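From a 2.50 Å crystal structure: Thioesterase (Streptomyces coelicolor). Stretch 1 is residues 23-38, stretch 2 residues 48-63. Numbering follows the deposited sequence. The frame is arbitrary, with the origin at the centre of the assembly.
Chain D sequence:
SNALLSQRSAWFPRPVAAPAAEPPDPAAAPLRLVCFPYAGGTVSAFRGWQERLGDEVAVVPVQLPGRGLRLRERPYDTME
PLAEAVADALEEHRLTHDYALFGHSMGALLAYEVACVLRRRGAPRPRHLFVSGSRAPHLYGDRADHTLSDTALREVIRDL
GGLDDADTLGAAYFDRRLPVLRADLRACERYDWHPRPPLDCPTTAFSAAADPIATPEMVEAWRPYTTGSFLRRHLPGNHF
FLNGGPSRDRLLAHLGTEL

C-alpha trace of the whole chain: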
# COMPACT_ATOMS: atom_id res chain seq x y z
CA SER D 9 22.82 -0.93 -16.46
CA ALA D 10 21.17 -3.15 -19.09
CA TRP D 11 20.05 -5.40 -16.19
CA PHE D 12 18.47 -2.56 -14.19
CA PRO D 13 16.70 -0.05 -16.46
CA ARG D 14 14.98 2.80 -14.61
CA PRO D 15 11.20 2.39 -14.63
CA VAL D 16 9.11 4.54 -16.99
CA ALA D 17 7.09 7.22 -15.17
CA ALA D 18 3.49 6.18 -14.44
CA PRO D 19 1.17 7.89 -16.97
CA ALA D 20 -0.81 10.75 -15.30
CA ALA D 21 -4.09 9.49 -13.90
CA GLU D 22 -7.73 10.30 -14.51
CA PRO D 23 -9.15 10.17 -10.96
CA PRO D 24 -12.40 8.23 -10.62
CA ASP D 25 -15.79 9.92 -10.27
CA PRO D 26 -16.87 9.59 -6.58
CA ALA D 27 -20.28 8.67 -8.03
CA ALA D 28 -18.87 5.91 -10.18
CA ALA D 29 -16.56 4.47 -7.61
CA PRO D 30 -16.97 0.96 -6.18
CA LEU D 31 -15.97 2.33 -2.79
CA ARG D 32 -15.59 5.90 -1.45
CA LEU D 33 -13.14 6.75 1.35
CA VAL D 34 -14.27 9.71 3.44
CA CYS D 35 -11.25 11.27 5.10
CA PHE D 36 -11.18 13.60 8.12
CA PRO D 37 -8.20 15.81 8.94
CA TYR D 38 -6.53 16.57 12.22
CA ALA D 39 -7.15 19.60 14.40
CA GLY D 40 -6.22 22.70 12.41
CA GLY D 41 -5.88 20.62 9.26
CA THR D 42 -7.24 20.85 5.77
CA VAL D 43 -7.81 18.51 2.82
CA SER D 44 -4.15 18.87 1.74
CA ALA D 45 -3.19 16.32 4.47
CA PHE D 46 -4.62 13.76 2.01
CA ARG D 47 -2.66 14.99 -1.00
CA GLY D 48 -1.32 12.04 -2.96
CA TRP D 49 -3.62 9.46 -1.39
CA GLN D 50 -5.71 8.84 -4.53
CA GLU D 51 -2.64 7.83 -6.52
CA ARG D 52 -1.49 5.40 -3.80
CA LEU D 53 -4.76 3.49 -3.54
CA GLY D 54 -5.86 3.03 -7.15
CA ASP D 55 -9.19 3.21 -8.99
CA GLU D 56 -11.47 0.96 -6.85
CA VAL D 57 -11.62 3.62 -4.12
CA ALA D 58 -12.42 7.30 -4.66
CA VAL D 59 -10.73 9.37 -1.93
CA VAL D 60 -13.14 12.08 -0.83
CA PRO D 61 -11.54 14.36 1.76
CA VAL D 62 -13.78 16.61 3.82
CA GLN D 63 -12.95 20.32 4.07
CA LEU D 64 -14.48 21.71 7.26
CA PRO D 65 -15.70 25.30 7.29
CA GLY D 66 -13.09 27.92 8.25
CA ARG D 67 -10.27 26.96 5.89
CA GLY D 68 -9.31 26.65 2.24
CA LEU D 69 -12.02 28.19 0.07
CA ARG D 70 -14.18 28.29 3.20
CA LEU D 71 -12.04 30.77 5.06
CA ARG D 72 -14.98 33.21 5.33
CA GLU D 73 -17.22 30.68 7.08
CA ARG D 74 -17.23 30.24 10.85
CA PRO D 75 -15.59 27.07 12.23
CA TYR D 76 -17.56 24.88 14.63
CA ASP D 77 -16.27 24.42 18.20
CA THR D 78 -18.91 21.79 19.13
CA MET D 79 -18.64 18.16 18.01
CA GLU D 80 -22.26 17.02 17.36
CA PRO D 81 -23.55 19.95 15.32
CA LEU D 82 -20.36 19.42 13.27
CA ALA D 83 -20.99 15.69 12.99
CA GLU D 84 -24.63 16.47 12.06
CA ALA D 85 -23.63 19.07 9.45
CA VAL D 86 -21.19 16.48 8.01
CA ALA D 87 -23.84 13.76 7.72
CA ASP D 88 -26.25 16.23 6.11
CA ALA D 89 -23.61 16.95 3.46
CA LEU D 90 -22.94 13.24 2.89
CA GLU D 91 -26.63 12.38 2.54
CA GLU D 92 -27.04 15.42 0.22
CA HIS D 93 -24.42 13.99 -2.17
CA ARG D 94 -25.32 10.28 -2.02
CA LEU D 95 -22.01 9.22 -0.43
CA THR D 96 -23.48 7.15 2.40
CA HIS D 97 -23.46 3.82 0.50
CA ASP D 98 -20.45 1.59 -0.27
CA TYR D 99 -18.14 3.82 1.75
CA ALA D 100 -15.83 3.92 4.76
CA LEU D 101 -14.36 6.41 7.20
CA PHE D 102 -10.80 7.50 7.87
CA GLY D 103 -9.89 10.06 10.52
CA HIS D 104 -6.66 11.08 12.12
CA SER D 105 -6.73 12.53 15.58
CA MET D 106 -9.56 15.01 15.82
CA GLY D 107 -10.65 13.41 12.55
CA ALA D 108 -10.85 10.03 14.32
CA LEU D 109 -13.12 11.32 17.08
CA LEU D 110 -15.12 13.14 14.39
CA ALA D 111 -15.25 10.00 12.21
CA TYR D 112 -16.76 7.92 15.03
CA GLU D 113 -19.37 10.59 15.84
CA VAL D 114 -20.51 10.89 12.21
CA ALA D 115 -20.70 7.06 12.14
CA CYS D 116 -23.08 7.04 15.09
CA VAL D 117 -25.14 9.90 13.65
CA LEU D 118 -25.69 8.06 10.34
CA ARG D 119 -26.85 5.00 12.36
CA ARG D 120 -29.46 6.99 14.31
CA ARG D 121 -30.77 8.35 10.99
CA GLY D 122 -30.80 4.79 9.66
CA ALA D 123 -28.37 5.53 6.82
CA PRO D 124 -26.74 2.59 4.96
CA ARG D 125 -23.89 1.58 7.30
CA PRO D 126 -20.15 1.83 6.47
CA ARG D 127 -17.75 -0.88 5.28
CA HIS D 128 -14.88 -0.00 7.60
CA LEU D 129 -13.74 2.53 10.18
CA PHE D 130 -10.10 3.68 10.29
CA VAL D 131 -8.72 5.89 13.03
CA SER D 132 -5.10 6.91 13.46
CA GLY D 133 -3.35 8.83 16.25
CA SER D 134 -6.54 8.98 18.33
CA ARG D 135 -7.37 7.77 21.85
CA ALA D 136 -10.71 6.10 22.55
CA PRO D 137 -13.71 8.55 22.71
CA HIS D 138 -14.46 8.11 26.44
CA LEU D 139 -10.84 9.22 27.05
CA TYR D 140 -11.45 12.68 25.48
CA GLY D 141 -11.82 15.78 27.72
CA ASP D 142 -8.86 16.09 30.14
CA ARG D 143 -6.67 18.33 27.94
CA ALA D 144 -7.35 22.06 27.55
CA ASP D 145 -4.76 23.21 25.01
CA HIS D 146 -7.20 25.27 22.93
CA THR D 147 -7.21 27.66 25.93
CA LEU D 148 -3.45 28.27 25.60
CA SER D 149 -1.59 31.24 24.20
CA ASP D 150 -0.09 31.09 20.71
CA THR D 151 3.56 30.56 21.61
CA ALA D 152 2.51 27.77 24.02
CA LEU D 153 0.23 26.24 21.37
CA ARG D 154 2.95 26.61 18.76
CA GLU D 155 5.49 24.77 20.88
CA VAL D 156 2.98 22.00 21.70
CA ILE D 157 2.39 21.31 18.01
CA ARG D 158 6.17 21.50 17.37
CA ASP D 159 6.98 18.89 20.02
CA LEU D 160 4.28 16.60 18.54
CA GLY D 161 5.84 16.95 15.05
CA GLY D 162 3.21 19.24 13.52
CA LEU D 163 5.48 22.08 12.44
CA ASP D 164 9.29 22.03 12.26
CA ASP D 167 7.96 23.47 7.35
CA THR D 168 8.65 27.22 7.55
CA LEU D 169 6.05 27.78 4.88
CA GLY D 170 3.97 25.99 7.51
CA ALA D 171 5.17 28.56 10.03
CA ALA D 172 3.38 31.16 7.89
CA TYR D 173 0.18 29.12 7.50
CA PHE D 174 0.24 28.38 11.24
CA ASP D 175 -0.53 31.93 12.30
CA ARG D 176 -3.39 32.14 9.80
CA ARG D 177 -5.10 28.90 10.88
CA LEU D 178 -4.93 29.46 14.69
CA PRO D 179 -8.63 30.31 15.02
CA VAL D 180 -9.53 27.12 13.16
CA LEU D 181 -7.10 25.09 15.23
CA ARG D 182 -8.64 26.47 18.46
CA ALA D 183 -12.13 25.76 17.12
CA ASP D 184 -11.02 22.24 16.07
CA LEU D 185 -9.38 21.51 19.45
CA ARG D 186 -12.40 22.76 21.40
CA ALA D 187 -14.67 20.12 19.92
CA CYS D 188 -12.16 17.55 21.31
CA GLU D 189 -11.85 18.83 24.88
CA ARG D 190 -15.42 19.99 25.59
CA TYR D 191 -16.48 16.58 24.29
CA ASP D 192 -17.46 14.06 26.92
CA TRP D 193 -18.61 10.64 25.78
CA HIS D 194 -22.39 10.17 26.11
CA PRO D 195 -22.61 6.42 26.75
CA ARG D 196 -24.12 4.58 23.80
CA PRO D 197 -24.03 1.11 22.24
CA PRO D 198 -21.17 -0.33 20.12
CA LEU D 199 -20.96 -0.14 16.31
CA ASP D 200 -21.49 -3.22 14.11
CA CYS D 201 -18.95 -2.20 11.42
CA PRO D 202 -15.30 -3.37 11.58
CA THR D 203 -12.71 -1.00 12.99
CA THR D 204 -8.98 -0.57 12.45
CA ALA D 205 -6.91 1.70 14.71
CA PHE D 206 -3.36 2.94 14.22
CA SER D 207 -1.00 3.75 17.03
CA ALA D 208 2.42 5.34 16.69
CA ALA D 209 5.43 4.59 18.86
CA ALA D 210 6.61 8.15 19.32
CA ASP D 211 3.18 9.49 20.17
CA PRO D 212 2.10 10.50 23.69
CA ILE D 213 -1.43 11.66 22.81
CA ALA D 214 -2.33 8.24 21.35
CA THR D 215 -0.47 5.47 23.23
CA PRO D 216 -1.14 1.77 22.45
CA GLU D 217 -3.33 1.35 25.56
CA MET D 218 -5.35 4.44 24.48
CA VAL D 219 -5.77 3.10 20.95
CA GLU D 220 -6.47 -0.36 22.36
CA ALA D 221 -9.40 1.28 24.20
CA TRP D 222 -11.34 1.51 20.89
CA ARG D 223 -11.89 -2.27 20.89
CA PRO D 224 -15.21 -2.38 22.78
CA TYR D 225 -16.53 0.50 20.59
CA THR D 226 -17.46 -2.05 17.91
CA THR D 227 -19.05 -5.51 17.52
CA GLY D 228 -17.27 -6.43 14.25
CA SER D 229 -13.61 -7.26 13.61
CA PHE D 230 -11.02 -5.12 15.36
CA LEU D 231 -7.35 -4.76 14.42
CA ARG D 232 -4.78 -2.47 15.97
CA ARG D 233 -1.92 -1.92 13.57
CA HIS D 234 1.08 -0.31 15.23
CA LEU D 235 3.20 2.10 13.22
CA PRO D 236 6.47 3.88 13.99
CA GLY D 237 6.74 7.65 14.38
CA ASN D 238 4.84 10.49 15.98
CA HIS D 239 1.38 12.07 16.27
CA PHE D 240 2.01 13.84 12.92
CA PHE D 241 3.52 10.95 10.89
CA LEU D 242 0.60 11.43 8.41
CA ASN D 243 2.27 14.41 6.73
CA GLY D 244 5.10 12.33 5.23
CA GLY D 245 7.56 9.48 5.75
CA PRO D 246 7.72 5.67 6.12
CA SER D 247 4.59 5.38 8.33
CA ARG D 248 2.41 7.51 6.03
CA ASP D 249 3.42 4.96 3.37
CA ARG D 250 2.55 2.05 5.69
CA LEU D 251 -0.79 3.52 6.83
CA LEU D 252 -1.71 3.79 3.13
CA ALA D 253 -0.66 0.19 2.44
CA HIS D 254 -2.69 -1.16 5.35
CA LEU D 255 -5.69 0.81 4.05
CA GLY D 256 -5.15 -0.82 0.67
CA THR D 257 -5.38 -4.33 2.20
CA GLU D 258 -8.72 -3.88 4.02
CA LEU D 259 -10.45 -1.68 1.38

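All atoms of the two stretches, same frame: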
# COMPACT_ATOMS: atom_id res chain seq x y z
N PRO D 23 -8.59 10.64 -12.22
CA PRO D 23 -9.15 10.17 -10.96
C PRO D 23 -10.62 9.77 -11.11
O PRO D 23 -11.36 10.45 -11.83
CB PRO D 23 -9.01 11.37 -10.02
CG PRO D 23 -8.94 12.56 -10.92
CD PRO D 23 -8.35 12.10 -12.22
N PRO D 24 -11.03 8.69 -10.44
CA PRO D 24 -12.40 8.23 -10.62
C PRO D 24 -13.43 9.25 -10.14
O PRO D 24 -13.13 10.09 -9.29
CB PRO D 24 -12.45 6.94 -9.78
CG PRO D 24 -11.36 7.07 -8.78
CD PRO D 24 -10.30 7.91 -9.42
N ASP D 25 -14.63 9.17 -10.72
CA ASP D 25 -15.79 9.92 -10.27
C ASP D 25 -16.25 9.29 -8.94
O ASP D 25 -16.51 8.07 -8.91
CB ASP D 25 -16.90 9.83 -11.33
CG ASP D 25 -18.08 10.77 -11.08
OD1 ASP D 25 -18.17 11.40 -9.99
OD2 ASP D 25 -18.93 10.87 -11.99
N PRO D 26 -16.34 10.09 -7.85
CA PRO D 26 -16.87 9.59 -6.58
C PRO D 26 -18.26 8.93 -6.67
O PRO D 26 -18.60 8.10 -5.83
CB PRO D 26 -16.93 10.84 -5.71
CG PRO D 26 -15.86 11.71 -6.24
CD PRO D 26 -15.83 11.46 -7.71
N ALA D 27 -19.04 9.32 -7.66
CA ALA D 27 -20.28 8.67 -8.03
C ALA D 27 -20.11 7.29 -8.62
O ALA D 27 -20.90 6.41 -8.40
CB ALA D 27 -21.03 9.51 -8.97
N ALA D 28 -19.08 7.13 -9.42
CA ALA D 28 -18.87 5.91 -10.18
C ALA D 28 -17.81 5.02 -9.56
O ALA D 28 -17.22 4.20 -10.21
CB ALA D 28 -18.53 6.24 -11.61
N ALA D 29 -17.56 5.23 -8.29
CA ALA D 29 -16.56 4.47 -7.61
C ALA D 29 -17.11 3.32 -6.76
O ALA D 29 -17.99 3.50 -5.96
CB ALA D 29 -15.75 5.39 -6.77
N PRO D 30 -16.56 2.14 -6.95
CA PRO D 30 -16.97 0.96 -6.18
C PRO D 30 -17.07 1.25 -4.70
O PRO D 30 -18.07 0.91 -4.07
CB PRO D 30 -15.85 -0.05 -6.45
CG PRO D 30 -15.27 0.36 -7.74
CD PRO D 30 -15.42 1.85 -7.83
N LEU D 31 -16.03 1.89 -4.17
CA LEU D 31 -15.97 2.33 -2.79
C LEU D 31 -15.61 3.82 -2.77
O LEU D 31 -15.03 4.34 -3.74
CB LEU D 31 -14.91 1.53 -2.04
CG LEU D 31 -14.70 1.75 -0.54
CD1 LEU D 31 -15.97 1.49 0.25
CD2 LEU D 31 -13.57 0.85 -0.04
N ARG D 32 -15.99 4.51 -1.69
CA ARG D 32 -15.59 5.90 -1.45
C ARG D 32 -14.95 5.96 -0.07
O ARG D 32 -15.49 5.41 0.87
CB ARG D 32 -16.79 6.85 -1.52
CG ARG D 32 -17.35 7.09 -2.93
CD ARG D 32 -18.22 5.91 -3.47
NE ARG D 32 -19.37 5.67 -2.61
CZ ARG D 32 -20.45 6.44 -2.57
NH1 ARG D 32 -21.43 6.14 -1.74
NH2 ARG D 32 -20.58 7.51 -3.36
N LEU D 33 -13.79 6.61 0.05
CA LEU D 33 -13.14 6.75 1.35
C LEU D 33 -13.19 8.19 1.83
O LEU D 33 -12.54 9.08 1.26
CB LEU D 33 -11.69 6.27 1.31
CG LEU D 33 -10.96 6.26 2.66
CD1 LEU D 33 -11.54 5.21 3.57
CD2 LEU D 33 -9.48 6.04 2.45
N VAL D 34 -13.97 8.40 2.90
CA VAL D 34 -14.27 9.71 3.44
C VAL D 34 -13.28 10.03 4.56
O VAL D 34 -13.28 9.41 5.62
CB VAL D 34 -15.73 9.74 3.97
CG1 VAL D 34 -16.08 11.09 4.54
CG2 VAL D 34 -16.70 9.37 2.84
N CYS D 35 -12.43 11.02 4.29
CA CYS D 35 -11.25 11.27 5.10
C CYS D 35 -11.34 12.56 5.90
O CYS D 35 -11.62 13.62 5.35
CB CYS D 35 -10.03 11.32 4.18
SG CYS D 35 -9.84 9.90 3.05
N PHE D 36 -11.08 12.47 7.21
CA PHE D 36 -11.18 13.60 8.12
C PHE D 36 -9.83 14.03 8.64
O PHE D 36 -9.06 13.20 9.14
CB PHE D 36 -12.08 13.24 9.29
CG PHE D 36 -13.50 13.03 8.90
CD1 PHE D 36 -14.08 11.77 8.96
CD2 PHE D 36 -14.26 14.10 8.42
CE1 PHE D 36 -15.39 11.58 8.57
CE2 PHE D 36 -15.59 13.92 8.03
CZ PHE D 36 -16.16 12.66 8.11
N PRO D 37 -9.51 15.34 8.53
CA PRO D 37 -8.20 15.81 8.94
C PRO D 37 -8.04 15.99 10.43
O PRO D 37 -8.97 15.79 11.20
CB PRO D 37 -8.08 17.18 8.24
CG PRO D 37 -9.19 17.24 7.26
CD PRO D 37 -10.27 16.42 7.86
N TYR D 38 -6.83 16.35 10.82
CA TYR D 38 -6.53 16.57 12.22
C TYR D 38 -6.95 17.98 12.58
O TYR D 38 -7.34 18.78 11.70
CB TYR D 38 -5.04 16.33 12.53
CG TYR D 38 -4.08 16.91 11.51
CD1 TYR D 38 -3.47 16.08 10.56
CD2 TYR D 38 -3.77 18.26 11.50
CE1 TYR D 38 -2.58 16.60 9.62
CE2 TYR D 38 -2.89 18.78 10.56
CZ TYR D 38 -2.30 17.95 9.62
OH TYR D 38 -1.44 18.46 8.68
N GLY D 48 -2.07 13.18 -2.50
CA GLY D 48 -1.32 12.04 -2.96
C GLY D 48 -1.99 10.71 -2.68
O GLY D 48 -1.61 9.71 -3.27
N TRP D 49 -2.98 10.70 -1.80
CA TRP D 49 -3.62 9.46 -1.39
C TRP D 49 -4.30 8.74 -2.54
O TRP D 49 -4.23 7.51 -2.61
CB TRP D 49 -4.65 9.71 -0.29
CG TRP D 49 -4.05 9.83 1.06
CD1 TRP D 49 -2.90 10.47 1.39
CD2 TRP D 49 -4.60 9.34 2.28
NE1 TRP D 49 -2.67 10.38 2.73
CE2 TRP D 49 -3.70 9.69 3.31
CE3 TRP D 49 -5.76 8.62 2.60
CZ2 TRP D 49 -3.92 9.34 4.65
CZ3 TRP D 49 -5.98 8.27 3.93
CH2 TRP D 49 -5.06 8.64 4.94
N GLN D 50 -4.97 9.47 -3.43
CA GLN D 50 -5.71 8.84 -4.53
C GLN D 50 -4.80 7.96 -5.36
O GLN D 50 -5.14 6.83 -5.70
CB GLN D 50 -6.37 9.88 -5.44
CG GLN D 50 -7.22 9.27 -6.56
CD GLN D 50 -8.38 8.45 -6.03
OE1 GLN D 50 -9.02 8.84 -5.06
NE2 GLN D 50 -8.66 7.31 -6.65
N GLU D 51 -3.63 8.50 -5.69
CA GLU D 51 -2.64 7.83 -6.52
C GLU D 51 -2.17 6.53 -5.87
O GLU D 51 -1.92 5.55 -6.57
CB GLU D 51 -1.43 8.75 -6.74
CG GLU D 51 -1.66 9.92 -7.71
CD GLU D 51 -2.43 11.11 -7.10
OE1 GLU D 51 -2.41 11.30 -5.86
OE2 GLU D 51 -3.05 11.86 -7.89
N ARG D 52 -2.04 6.54 -4.55
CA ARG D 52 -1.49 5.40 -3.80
C ARG D 52 -2.47 4.27 -3.54
O ARG D 52 -2.06 3.23 -3.01
CB ARG D 52 -0.95 5.85 -2.45
CG ARG D 52 0.13 6.88 -2.52
CD ARG D 52 1.36 6.39 -3.27
NE ARG D 52 2.53 7.16 -2.86
CZ ARG D 52 3.24 6.92 -1.76
NH1 ARG D 52 4.27 7.70 -1.47
NH2 ARG D 52 2.95 5.89 -0.97
N LEU D 53 -3.74 4.48 -3.86
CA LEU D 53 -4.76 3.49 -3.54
C LEU D 53 -5.45 2.90 -4.76
O LEU D 53 -6.08 1.84 -4.65
CB LEU D 53 -5.81 4.08 -2.58
CG LEU D 53 -5.30 4.55 -1.20
CD1 LEU D 53 -6.47 5.08 -0.39
CD2 LEU D 53 -4.58 3.45 -0.41
N GLY D 54 -5.33 3.56 -5.90
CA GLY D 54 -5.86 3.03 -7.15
C GLY D 54 -7.29 3.47 -7.46
O GLY D 54 -7.79 4.42 -6.85
N ASP D 55 -7.93 2.76 -8.39
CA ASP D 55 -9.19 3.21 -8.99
C ASP D 55 -10.45 2.50 -8.48
O ASP D 55 -11.54 2.74 -9.01
CB ASP D 55 -9.11 3.06 -10.52
CG ASP D 55 -7.85 3.69 -11.12
OD1 ASP D 55 -7.22 4.55 -10.46
OD2 ASP D 55 -7.49 3.32 -12.27
N GLU D 56 -10.31 1.64 -7.47
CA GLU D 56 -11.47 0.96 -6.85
C GLU D 56 -11.96 1.70 -5.61
O GLU D 56 -12.91 1.27 -4.94
CB GLU D 56 -11.12 -0.47 -6.44
CG GLU D 56 -10.46 -1.31 -7.54
CD GLU D 56 -11.44 -1.74 -8.61
OE1 GLU D 56 -12.35 -2.55 -8.29
OE2 GLU D 56 -11.30 -1.29 -9.77
N VAL D 57 -11.29 2.80 -5.27
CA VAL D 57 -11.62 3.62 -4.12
C VAL D 57 -11.43 5.08 -4.54
O VAL D 57 -10.35 5.47 -5.00
CB VAL D 57 -10.76 3.25 -2.89
CG1 VAL D 57 -9.30 3.67 -3.09
CG2 VAL D 57 -11.32 3.87 -1.62
N ALA D 58 -12.50 5.86 -4.44
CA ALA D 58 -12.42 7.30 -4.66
C ALA D 58 -12.20 7.96 -3.30
O ALA D 58 -13.00 7.78 -2.38
CB ALA D 58 -13.71 7.83 -5.31
N VAL D 59 -11.09 8.69 -3.17
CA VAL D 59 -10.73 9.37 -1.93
C VAL D 59 -11.45 10.70 -1.92
O VAL D 59 -11.21 11.54 -2.80
CB VAL D 59 -9.22 9.63 -1.85
CG1 VAL D 59 -8.89 10.46 -0.61
CG2 VAL D 59 -8.46 8.30 -1.83
N VAL D 60 -12.33 10.88 -0.93
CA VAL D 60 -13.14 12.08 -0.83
C VAL D 60 -12.86 12.79 0.50
O VAL D 60 -13.55 12.54 1.51
CB VAL D 60 -14.64 11.77 -1.01
CG1 VAL D 60 -15.40 13.06 -1.26
CG2 VAL D 60 -14.85 10.83 -2.17
N PRO D 61 -11.85 13.67 0.52
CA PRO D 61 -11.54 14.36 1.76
C PRO D 61 -12.58 15.43 2.09
O PRO D 61 -13.21 16.01 1.19
CB PRO D 61 -10.17 14.99 1.48
CG PRO D 61 -9.69 14.33 0.23
CD PRO D 61 -10.90 14.04 -0.54
N VAL D 62 -12.77 15.67 3.38
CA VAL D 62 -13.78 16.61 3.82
C VAL D 62 -13.11 17.89 4.31
O VAL D 62 -12.29 17.86 5.25
CB VAL D 62 -14.66 16.01 4.91
CG1 VAL D 62 -15.97 16.81 5.03
CG2 VAL D 62 -14.94 14.53 4.60
N GLN D 63 -13.43 19.00 3.65
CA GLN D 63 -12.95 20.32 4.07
C GLN D 63 -13.98 20.96 5.01
O GLN D 63 -15.08 21.32 4.58
CB GLN D 63 -12.71 21.22 2.87
CG GLN D 63 -11.97 22.49 3.23
CD GLN D 63 -10.45 22.33 3.18
OE1 GLN D 63 -9.84 21.68 4.05
NE2 GLN D 63 -9.84 22.96 2.18

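The contact is a parallel pairing of two β-strands, one running through R32 to F36 and the other through A58 to P61, held by a ladder of backbone hydrogen bonds and flanked by apolar side chains on both faces, with a proline-rich loop and a short helix packed against it.

The axes of the two strands come within 4.5 Å, and their N-to-C directions differ by 24°, which establishes the parallel sense. The register is read from the nearest CA atoms: R32 CA lies 4.7 Å from A58 CA, L33 CA 4.8 Å from V59 CA, V34 CA 5.0 Å from V60 CA and C35 CA 4.6 Å from P61 CA. The bonding alternates as parallel pairing requires, with odd-numbered residues of the first strand using both their N and their O. L33 is the clearest case: its N donates to A58 O at 2.8 Å (166°), and its O accepts from V60 N at 2.8 Å (169°). On the N-terminal side, A58 N donates to L31 O at 3.0 Å and a nearly straight 171°, whereas L31 N to E56 O is longer and more bent, 3.3 Å and 137°. Toward the other end the bond from C35 N to V60 O is weak at 3.4 Å, but V62 N still reaches C35 O at 3.1 Å. P61 has no amide hydrogen to give, and the pattern costs nothing there, because its N is not one of the donors in this ladder. Between these bonds, CA-H...O contacts fill in, such as V34 CA to V60 O at 3.5 Å with 160° at the hydrogen.

The face bearing L33 and C35 turns toward the helix. L33 CB lies 3.8 Å from V57 CG2, and L33 CD2 approaches L53 CD1 at 4.2 Å and the edge of the W49 ring, 4.4 Å from CZ3. C35 SG packs 3.8 Å from V59 CG1; it is also 5.1 Å from the centroid of the six-membered ring of W49, 52° off the normal, an oblique sulfur-aromatic approach.

On the face bearing R32 and V34, A58 has little side chain of its own and is closely covered: A29 CB comes to 3.5 Å from A58 CB, and P26 CA to 3.8 Å from the same atom. P26 CB also meets V60 CG2 at 4.1 Å. This loop is shaped by a type I turn from D25 to A28, and R32 NH2 ties it to the strand by donating to P26 O at 3.2 Å. Farther along, V62 CG2 touches both V34 CG1 at 3.6 Å and F36 CE2 at 3.5 Å.

Q50 links helix and strand within the second stretch: its OE1 accepts from V59 N at 2.8 Å, while its NE2 donates to V57 O at 3.0 Å. That amide is also where P24 rests, with P24 CD 3.3 Å from Q50 NE2.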